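PDB 5E09: cellulase from Bacillus sp. BG-CS10, which probably hydrolyses internal beta-1,4-glucosidic bonds of cellulose, joining a family 5 glycoside hydrolase barrel to a family 46 carbohydrate-binding module. Local coordinates for residues D456-E462 against L512-S518; Q286-L290 against D325-M331. The contacts are given in a common frame with arbitrary orientation. Residue numbers count along the deposited sequence, not the author numbering.

Contact 1 of 2, residues D456-E462 against L512-S518; sequences DSVATME and LTFHFWS
Strands 458-462 and 512-516 run antiparallel (154°, axes 4.5 Å apart) as neighbours in the beta-sheet of the C-terminal carbohydrate-binding module. Before the first strand, Asp456 OD2 accepts from Ser518 OG (2.6 Å), while OD1 takes Ser457 N (2.8 Å) and, weakly, Ser518 N (3.4 Å); a carboxylate suits several donors. Ser457 O receives Trp517 N at 3.0 Å. Val458 and Phe516 form a non-hydrogen-bonded pair (CA-CA 4.4 Å) whose side chains diverge; the Val458 CA-to-CB bond points away, but chi1 t brings CG2 back to 3.6 Å from Phe516 CE2.

A classic beta bulge follows. Ala459 N (2.6 Å) and Thr460 N (3.0 Å) both donate to His515 O, Ala459 taking helical phi/psi of -86/-50. The small Ala459 lets the Trp517 indole (chi1 m) lie flat against it, CB 3.5 Å from the five-membered-ring centroid, a CH-pi contact. Thr460 O then accepts His515 N at 2.9 Å. Met461, a selenomethionine (chi1 t, chi2 t, chi3 p), and Phe514 (chi1 m) form a non-hydrogen-bonded pair (CA-CA 4.5 Å): CG lies over the ring and SE comes 3.6 Å from Phe514 CE1, a Met-aromatic contact. Glu462 and Thr513 form a hydrogen-bonded pair (CA-CA 4.8 Å; Glu462 N to Thr513 O 2.8 Å, Thr513 N to Glu462 O 2.9 Å). Glu462 OE1 accepts NE2 of His515 (chi1 m) at 2.8 Å, and its OE2 is hydrogen-bonded to Ser478 OG. The chemistry thus divides by face: Met461 and Phe514 build an apolar layer, whereas Thr460, Glu462, Thr513 and His515 carry a mixed face, where the His515-Glu462 hydrogen bond lies beside Phe479.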
ATOM      1  N   ASP A 456     -20.012  15.062   7.283  1.00 44.92           N
ATOM      2  CA  ASP A 456     -20.054  13.726   6.698  1.00 40.46           C
ATOM      3  C   ASP A 456     -18.890  13.537   5.718  1.00 40.61           C
ATOM      4  O   ASP A 456     -18.207  14.499   5.375  1.00 49.59           O
ATOM      5  CB  ASP A 456     -21.396  13.500   6.002  1.00 37.73           C
ATOM      6  CG  ASP A 456     -21.848  12.060   6.065  1.00 45.37           C
ATOM      7  OD1 ASP A 456     -20.994  11.172   6.283  1.00 38.91           O
ATOM      8  OD2 ASP A 456     -23.061  11.819   5.883  1.00 40.66           O
ATOM      9  N   SER A 457     -18.652  12.305   5.276  1.00 35.77           N
ATOM     10  CA  SER A 457     -17.556  12.048   4.346  1.00 35.29           C
ATOM     11  C   SER A 457     -17.969  11.093   3.227  1.00 49.68           C
ATOM     12  O   SER A 457     -18.686  10.116   3.460  1.00 36.43           O
ATOM     13  CB  SER A 457     -16.327  11.499   5.090  1.00 35.30           C
ATOM     14  OG  SER A 457     -16.619  10.311   5.805  1.00 44.18           O
ATOM     15  N   VAL A 458     -17.518  11.397   2.009  1.00 37.14           N
ATOM     16  CA  VAL A 458     -17.871  10.611   0.835  1.00 27.94           C
ATOM     17  C   VAL A 458     -17.128   9.281   0.806  1.00 36.83           C
ATOM     18  O   VAL A 458     -15.897   9.237   0.830  1.00 33.79           O
ATOM     19  CB  VAL A 458     -17.571  11.374  -0.470  1.00 33.75           C
ATOM     20  CG1 VAL A 458     -17.971  10.543  -1.671  1.00 26.48           C
ATOM     21  CG2 VAL A 458     -18.300  12.707  -0.482  1.00 43.92           C
ATOM     22  N   ALA A 459     -17.894   8.198   0.760  1.00 36.46           N
ATOM     23  CA  ALA A 459     -17.332   6.862   0.636  1.00 41.72           C
ATOM     24  C   ALA A 459     -17.113   6.539  -0.835  1.00 43.67           C
ATOM     25  O   ALA A 459     -16.029   6.107  -1.231  1.00 38.38           O
ATOM     26  CB  ALA A 459     -18.248   5.825   1.279  1.00 32.10           C
ATOM     27  N   THR A 460     -18.144   6.764  -1.647  1.00 35.77           N
ATOM     28  CA  THR A 460     -18.029   6.451  -3.068  1.00 39.41           C
ATOM     29  C   THR A 460     -19.110   7.131  -3.905  1.00 35.82           C
ATOM     30  O   THR A 460     -19.907   7.897  -3.381  1.00 37.71           O
ATOM     31  CB  THR A 460     -18.078   4.928  -3.311  1.00 48.12           C
ATOM     32  OG1 THR A 460     -17.887   4.660  -4.705  1.00 46.74           O
ATOM     33  CG2 THR A 460     -19.408   4.343  -2.849  1.00 39.05           C
HETATM   34  N   MSE A 461     -19.116   6.861  -5.208  1.00 40.17           N
HETATM   35  CA  MSE A 461     -20.021   7.543  -6.137  1.00 38.52           C
HETATM   36  C   MSE A 461     -20.477   6.609  -7.256  1.00 43.32           C
HETATM   37  O   MSE A 461     -19.654   5.968  -7.914  1.00 44.05           O
HETATM   38  CB  MSE A 461     -19.348   8.787  -6.748  1.00 35.43           C
HETATM   39  CG  MSE A 461     -20.222   9.522  -7.767  1.00 39.45           C
HETATM   40 SE   MSE A 461     -19.336  10.893  -8.864  0.55 33.30          SE
HETATM   41  CE  MSE A 461     -18.422   9.759 -10.151  1.00 32.63           C
ATOM     42  N   GLU A 462     -21.786   6.530  -7.463  1.00 35.03           N
ATOM     43  CA  GLU A 462     -22.334   5.813  -8.606  1.00 41.10           C
ATOM     44  C   GLU A 462     -22.632   6.771  -9.750  1.00 43.82           C
ATOM     45  O   GLU A 462     -22.989   7.925  -9.528  1.00 38.33           O
ATOM     46  CB  GLU A 462     -23.604   5.058  -8.230  1.00 37.00           C
ATOM     47  CG  GLU A 462     -23.382   3.805  -7.417  1.00 43.07           C
ATOM     48  CD  GLU A 462     -24.682   3.063  -7.148  1.00 64.99           C
ATOM     49  OE1 GLU A 462     -25.423   3.470  -6.224  1.00 56.29           O
ATOM     50  OE2 GLU A 462     -24.965   2.079  -7.866  1.00 60.10           O
ATOM     51  N   LEU A 512     -25.776  10.800 -10.789  1.00 32.41           N
ATOM     52  CA  LEU A 512     -24.764  10.481  -9.794  1.00 39.63           C
ATOM     53  C   LEU A 512     -25.421  10.216  -8.445  1.00 46.92           C
ATOM     54  O   LEU A 512     -26.348  10.931  -8.032  1.00 42.22           O
ATOM     55  CB  LEU A 512     -23.733  11.612  -9.650  1.00 33.47           C
ATOM     56  CG  LEU A 512     -23.078  12.208 -10.898  1.00 42.00           C
ATOM     57  CD1 LEU A 512     -22.193  13.394 -10.525  1.00 33.84           C
ATOM     58  CD2 LEU A 512     -22.282  11.162 -11.660  1.00 34.33           C
ATOM     59  N   THR A 513     -24.930   9.188  -7.762  1.00 38.91           N
ATOM     60  CA  THR A 513     -25.369   8.880  -6.413  1.00 35.48           C
ATOM     61  C   THR A 513     -24.168   8.868  -5.490  1.00 35.18           C
ATOM     62  O   THR A 513     -23.351   7.961  -5.565  1.00 34.74           O
ATOM     63  CB  THR A 513     -26.066   7.508  -6.333  1.00 48.08           C
ATOM     64  OG1 THR A 513     -27.119   7.444  -7.299  1.00 35.72           O
ATOM     65  CG2 THR A 513     -26.632   7.267  -4.929  1.00 39.38           C
ATOM     66  N   PHE A 514     -24.049   9.867  -4.623  1.00 36.75           N
ATOM     67  CA  PHE A 514     -22.952   9.871  -3.658  1.00 33.70           C
ATOM     68  C   PHE A 514     -23.310   9.090  -2.388  1.00 39.71           C
ATOM     69  O   PHE A 514     -24.324   9.367  -1.734  1.00 36.20           O
ATOM     70  CB  PHE A 514     -22.550  11.302  -3.311  1.00 34.17           C
ATOM     71  CG  PHE A 514     -21.948  12.053  -4.466  1.00 37.10           C
ATOM     72  CD1 PHE A 514     -20.590  11.971  -4.726  1.00 31.28           C
ATOM     73  CD2 PHE A 514     -22.742  12.829  -5.299  1.00 40.30           C
ATOM     74  CE1 PHE A 514     -20.028  12.658  -5.788  1.00 39.15           C
ATOM     75  CE2 PHE A 514     -22.190  13.520  -6.368  1.00 42.76           C
ATOM     76  CZ  PHE A 514     -20.827  13.432  -6.612  1.00 39.46           C
ATOM     77  N   HIS A 515     -22.476   8.099  -2.076  1.00 33.41           N
ATOM     78  CA  HIS A 515     -22.587   7.315  -0.851  1.00 34.19           C
ATOM     79  C   HIS A 515     -21.639   7.856   0.217  1.00 39.92           C
ATOM     80  O   HIS A 515     -20.408   7.899   0.016  1.00 35.73           O
ATOM     81  CB  HIS A 515     -22.269   5.834  -1.106  1.00 32.97           C
ATOM     82  CG  HIS A 515     -23.185   5.166  -2.088  1.00 49.51           C
ATOM     83  ND1 HIS A 515     -23.968   4.080  -1.756  1.00 43.94           N
ATOM     84  CD2 HIS A 515     -23.424   5.414  -3.399  1.00 49.68           C
ATOM     85  CE1 HIS A 515     -24.655   3.693  -2.816  1.00 42.18           C
ATOM     86  NE2 HIS A 515     -24.345   4.487  -3.826  1.00 52.95           N
ATOM     87  N   PHE A 516     -22.230   8.249   1.347  1.00 33.97           N
ATOM     88  CA  PHE A 516     -21.509   8.772   2.506  1.00 39.59           C
ATOM     89  C   PHE A 516     -21.373   7.711   3.595  1.00 39.28           C
ATOM     90  O   PHE A 516     -22.158   6.767   3.650  1.00 36.07           O
ATOM     91  CB  PHE A 516     -22.220  10.001   3.072  1.00 33.49           C
ATOM     92  CG  PHE A 516     -22.183  11.189   2.168  1.00 36.51           C
ATOM     93  CD1 PHE A 516     -23.065  11.297   1.105  1.00 33.80           C
ATOM     94  CD2 PHE A 516     -21.264  12.204   2.380  1.00 33.86           C
ATOM     95  CE1 PHE A 516     -23.026  12.394   0.264  1.00 39.35           C
ATOM     96  CE2 PHE A 516     -21.225  13.307   1.543  1.00 39.20           C
ATOM     97  CZ  PHE A 516     -22.103  13.398   0.484  1.00 32.87           C
ATOM     98  N   TRP A 517     -20.389   7.882   4.473  1.00 36.87           N
ATOM     99  CA  TRP A 517     -20.124   6.898   5.524  1.00 43.13           C
ATOM    100  C   TRP A 517     -21.148   6.911   6.661  1.00 40.62           C
ATOM    101  O   TRP A 517     -21.214   5.973   7.450  1.00 44.92           O
ATOM    102  CB  TRP A 517     -18.716   7.106   6.082  1.00 40.34           C
ATOM    103  CG  TRP A 517     -17.700   6.473   5.196  1.00 48.64           C
ATOM    104  CD1 TRP A 517     -16.803   7.108   4.378  1.00 28.13           C
ATOM    105  CD2 TRP A 517     -17.506   5.080   4.995  1.00 37.53           C
ATOM    106  NE1 TRP A 517     -16.050   6.183   3.694  1.00 36.78           N
ATOM    107  CE2 TRP A 517     -16.468   4.909   4.059  1.00 36.54           C
ATOM    108  CE3 TRP A 517     -18.109   3.924   5.526  1.00 30.62           C
ATOM    109  CZ2 TRP A 517     -16.006   3.673   3.638  1.00 37.12           C
ATOM    110  CZ3 TRP A 517     -17.659   2.685   5.111  1.00 39.36           C
ATOM    111  CH2 TRP A 517     -16.619   2.567   4.176  1.00 34.99           C
ATOM    112  N   SER A 518     -21.946   7.968   6.742  1.00 47.36           N
ATOM    113  CA  SER A 518     -23.066   8.004   7.674  1.00 31.48           C
ATOM    114  C   SER A 518     -24.160   7.026   7.257  1.00 42.41           C
ATOM    115  O   SER A 518     -24.959   6.581   8.082  1.00 41.50           O
ATOM    116  CB  SER A 518     -23.648   9.402   7.745  1.00 41.21           C
ATOM    117  OG  SER A 518     -24.353   9.681   6.547  1.00 43.01           O
TER

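Contact 2 of 2, residues Q286-L290 against D325-M331; sequences QGEKL and DQEFHNM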
ATOM      1  N   GLN A 286     -10.264   5.442   6.779  1.00 35.16           N
ATOM      2  CA  GLN A 286      -9.247   5.170   7.800  1.00 37.46           C
ATOM      3  C   GLN A 286      -9.432   3.854   8.573  1.00 33.13           C
ATOM      4  O   GLN A 286      -8.496   3.051   8.685  1.00 40.26           O
ATOM      5  CB  GLN A 286      -9.193   6.344   8.787  1.00 31.36           C
ATOM      6  CG  GLN A 286      -8.045   6.282   9.784  1.00 39.82           C
ATOM      7  CD  GLN A 286      -6.670   6.487   9.149  1.00 54.09           C
ATOM      8  OE1 GLN A 286      -6.532   6.570   7.922  1.00 48.93           O
ATOM      9  NE2 GLN A 286      -5.646   6.582   9.993  1.00 34.84           N
ATOM     10  N   GLY A 287     -10.632   3.627   9.097  1.00 34.67           N
ATOM     11  CA  GLY A 287     -10.901   2.419   9.859  1.00 39.29           C
ATOM     12  C   GLY A 287     -10.722   1.158   9.034  1.00 37.28           C
ATOM     13  O   GLY A 287     -10.178   0.148   9.504  1.00 38.75           O
ATOM     14  N   GLU A 288     -11.176   1.226   7.788  1.00 40.85           N
ATOM     15  CA  GLU A 288     -11.077   0.096   6.873  1.00 40.61           C
ATOM     16  C   GLU A 288      -9.617  -0.178   6.500  1.00 40.04           C
ATOM     17  O   GLU A 288      -9.194  -1.337   6.409  1.00 36.74           O
ATOM     18  CB  GLU A 288     -11.926   0.358   5.628  1.00 41.63           C
ATOM     19  CG  GLU A 288     -13.400   0.606   5.938  1.00 31.23           C
ATOM     20  CD  GLU A 288     -14.042  -0.541   6.715  1.00 46.79           C
ATOM     21  OE1 GLU A 288     -13.964  -1.700   6.259  1.00 54.06           O
ATOM     22  OE2 GLU A 288     -14.627  -0.285   7.789  1.00 53.63           O
ATOM     23  N   LYS A 289      -8.848   0.894   6.311  1.00 29.28           N
ATOM     24  CA  LYS A 289      -7.412   0.784   6.063  1.00 37.00           C
ATOM     25  C   LYS A 289      -6.709   0.056   7.218  1.00 39.32           C
ATOM     26  O   LYS A 289      -5.984  -0.937   7.010  1.00 38.93           O
ATOM     27  CB  LYS A 289      -6.800   2.176   5.859  1.00 28.08           C
ATOM     28  CG  LYS A 289      -5.280   2.188   5.783  1.00 40.42           C
ATOM     29  CD  LYS A 289      -4.706   3.542   6.188  1.00 36.89           C
ATOM     30  CE  LYS A 289      -5.335   4.669   5.384  1.00 58.86           C
ATOM     31  NZ  LYS A 289      -4.880   5.994   5.876  1.00 59.78           N
ATOM     32  N   LEU A 290      -6.935   0.555   8.435  1.00 41.02           N
ATOM     33  CA  LEU A 290      -6.372  -0.064   9.637  1.00 33.86           C
ATOM     34  C   LEU A 290      -6.739  -1.545   9.748  1.00 36.80           C
ATOM     35  O   LEU A 290      -5.874  -2.392   9.996  1.00 39.62           O
ATOM     36  CB  LEU A 290      -6.839   0.677  10.888  1.00 35.60           C
ATOM     37  CG  LEU A 290      -6.445   2.150  11.008  1.00 38.75           C
ATOM     38  CD1 LEU A 290      -7.092   2.779  12.233  1.00 39.74           C
ATOM     39  CD2 LEU A 290      -4.936   2.302  11.058  1.00 31.17           C
ATOM     40  N   ASP A 325       0.771   9.736   9.409  1.00 40.45           N
ATOM     41  CA  ASP A 325      -0.400   9.143  10.040  1.00 41.62           C
ATOM     42  C   ASP A 325       0.042   8.229  11.183  1.00 42.05           C
ATOM     43  O   ASP A 325       0.308   7.042  10.978  1.00 43.53           O
ATOM     44  CB  ASP A 325      -1.226   8.375   8.999  1.00 42.34           C
ATOM     45  CG  ASP A 325      -2.533   7.820   9.556  1.00 49.57           C
ATOM     46  OD1 ASP A 325      -2.630   7.571  10.776  1.00 45.71           O
ATOM     47  OD2 ASP A 325      -3.471   7.615   8.755  1.00 45.93           O
ATOM     48  N   GLN A 326       0.099   8.791  12.389  1.00 45.31           N
ATOM     49  CA  GLN A 326       0.609   8.084  13.559  1.00 40.09           C
ATOM     50  C   GLN A 326      -0.253   6.892  13.945  1.00 38.78           C
ATOM     51  O   GLN A 326       0.256   5.869  14.405  1.00 45.06           O
ATOM     52  CB  GLN A 326       0.719   9.044  14.746  1.00 43.08           C
ATOM     53  CG  GLN A 326       1.436   8.460  15.944  1.00 39.82           C
ATOM     54  CD  GLN A 326       2.916   8.235  15.684  1.00 53.72           C
ATOM     55  OE1 GLN A 326       3.597   9.086  15.103  1.00 45.24           O
ATOM     56  NE2 GLN A 326       3.421   7.079  16.112  1.00 41.72           N
ATOM     57  N   GLU A 327      -1.562   7.038  13.773  1.00 39.12           N
ATOM     58  CA  GLU A 327      -2.517   5.971  14.055  1.00 41.92           C
ATOM     59  C   GLU A 327      -2.193   4.731  13.214  1.00 42.06           C
ATOM     60  O   GLU A 327      -2.141   3.600  13.721  1.00 43.79           O
ATOM     61  CB  GLU A 327      -3.940   6.474  13.777  1.00 47.49           C
ATOM     62  CG  GLU A 327      -5.072   5.536  14.162  1.00 41.99           C
ATOM     63  CD  GLU A 327      -6.439   6.171  13.938  1.00 49.40           C
ATOM     64  OE1 GLU A 327      -7.332   5.986  14.786  1.00 67.82           O
ATOM     65  OE2 GLU A 327      -6.620   6.863  12.914  1.00 52.48           O
ATOM     66  N   PHE A 328      -1.957   4.978  11.928  1.00 39.38           N
ATOM     67  CA  PHE A 328      -1.563   3.963  10.952  1.00 46.59           C
ATOM     68  C   PHE A 328      -0.314   3.194  11.395  1.00 41.68           C
ATOM     69  O   PHE A 328      -0.334   1.955  11.523  1.00 44.10           O
ATOM     70  CB  PHE A 328      -1.343   4.649   9.589  1.00 51.75           C
ATOM     71  CG  PHE A 328      -0.834   3.743   8.503  1.00 42.33           C
ATOM     72  CD1 PHE A 328      -1.384   2.490   8.296  1.00 45.96           C
ATOM     73  CD2 PHE A 328       0.177   4.169   7.661  1.00 42.22           C
ATOM     74  CE1 PHE A 328      -0.919   1.670   7.287  1.00 43.92           C
ATOM     75  CE2 PHE A 328       0.648   3.351   6.647  1.00 48.23           C
ATOM     76  CZ  PHE A 328       0.096   2.100   6.460  1.00 42.60           C
ATOM     77  N   HIS A 329       0.768   3.924  11.653  1.00 35.59           N
ATOM     78  CA  HIS A 329       2.002   3.263  12.046  1.00 47.41           C
ATOM     79  C   HIS A 329       1.886   2.556  13.390  1.00 49.45           C
ATOM     80  O   HIS A 329       2.526   1.527  13.603  1.00 47.06           O
ATOM     81  CB  HIS A 329       3.172   4.234  12.110  1.00 49.02           C
ATOM     82  CG  HIS A 329       4.456   3.564  12.484  1.00 61.81           C
ATOM     83  ND1 HIS A 329       5.001   3.652  13.745  1.00 68.41           N
ATOM     84  CD2 HIS A 329       5.266   2.741  11.774  1.00 58.53           C
ATOM     85  CE1 HIS A 329       6.116   2.938  13.789  1.00 73.31           C
ATOM     86  NE2 HIS A 329       6.296   2.378  12.607  1.00 69.77           N
ATOM     87  N   ASN A 330       1.093   3.109  14.301  1.00 38.38           N
ATOM     88  CA  ASN A 330       0.847   2.428  15.563  1.00 46.27           C
ATOM     89  C   ASN A 330       0.174   1.089  15.309  1.00 39.66           C
ATOM     90  O   ASN A 330       0.482   0.099  15.971  1.00 45.56           O
ATOM     91  CB  ASN A 330      -0.008   3.281  16.506  1.00 37.96           C
ATOM     92  CG  ASN A 330       0.781   4.405  17.158  1.00 48.76           C
ATOM     93  OD1 ASN A 330       1.980   4.568  16.914  1.00 51.32           O
ATOM     94  ND2 ASN A 330       0.107   5.192  17.984  1.00 45.56           N
HETATM   95  N   MSE A 331      -0.742   1.054  14.344  1.00 41.49           N
HETATM   96  CA  MSE A 331      -1.406  -0.204  14.010  1.00 37.04           C
HETATM   97  C   MSE A 331      -0.415  -1.214  13.419  1.00 41.59           C
HETATM   98  O   MSE A 331      -0.465  -2.406  13.750  1.00 33.63           O
HETATM   99  CB  MSE A 331      -2.571   0.031  13.042  1.00 39.86           C
HETATM  100  CG  MSE A 331      -3.321  -1.247  12.676  1.00 58.35           C
HETATM  101 SE   MSE A 331      -3.949  -2.249  14.246  0.73 50.72          SE
HETATM  102  CE  MSE A 331      -5.823  -1.704  14.215  1.00 47.69           C
TER
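Gln286 reaches across from the first turn of its helix with chi1 t and chi2 p, which brings its amide nitrogen within reach of two carboxylates. NE2 donates to Asp325 OD2 at 2.7 Å and to Glu327 OE2 at 3.1 Å, and OE1 accepts Lys289 NZ at 2.7 Å; an amide, both donor and acceptor, can link acids to a base in this way. Lys289, extended at chi1 and chi2 but turned at chi3 (m), adds a salt bridge from NZ to Asp325 OD2 at 3.6 Å and rests its CD 4.1 Å from Phe328 CD1. Asp325 is the N-cap of helix 326-337: with chi1 t, its OD1 accepts Phe328 N at 2.9 Å. The two helices, 10.6 Å apart on their local axes and inclined by only 21°, are the seventh and eighth of the TIM barrel; helix 286-302 makes the beta-alpha-beta crossover between strands 267-272 and 306-311. One turn further on from Gln286, Leu290 (m, t) sets its two methyls against Glu327, Phe328 and Met331, with CD2 3.8 Å from both Phe328 CA and Met331 CB, and CD1 3.9 Å from Glu327 CD. Met331, a selenomethionine, joins Leu290 in touching Trp425 of the X2 domain, while the Phe328 ring meets Phe293 edge-to-face.

Contact 1 belongs to the C-terminal binding module and contact 2 to the catalytic barrel, in series along the chain with centres about 21 Å apart. They nevertheless touch: Trp517 CH2 packs 4.2 Å from Glu288 CG. Arg240 lies against both Trp517 and Glu288, and Gln285 also meets the indole, so the tryptophan is a point of contact between module and barrel. Helix 286-302 is thus met by both accessory domains, the C-terminal module at Glu288 and the X2 domain at Leu290. Arg240 and Gln285 lie in the segments following strands 219-225 and 267-272, on the side where those strands end. Family 5 active sites lie on that side, so this docking is consistent with holding the module near it.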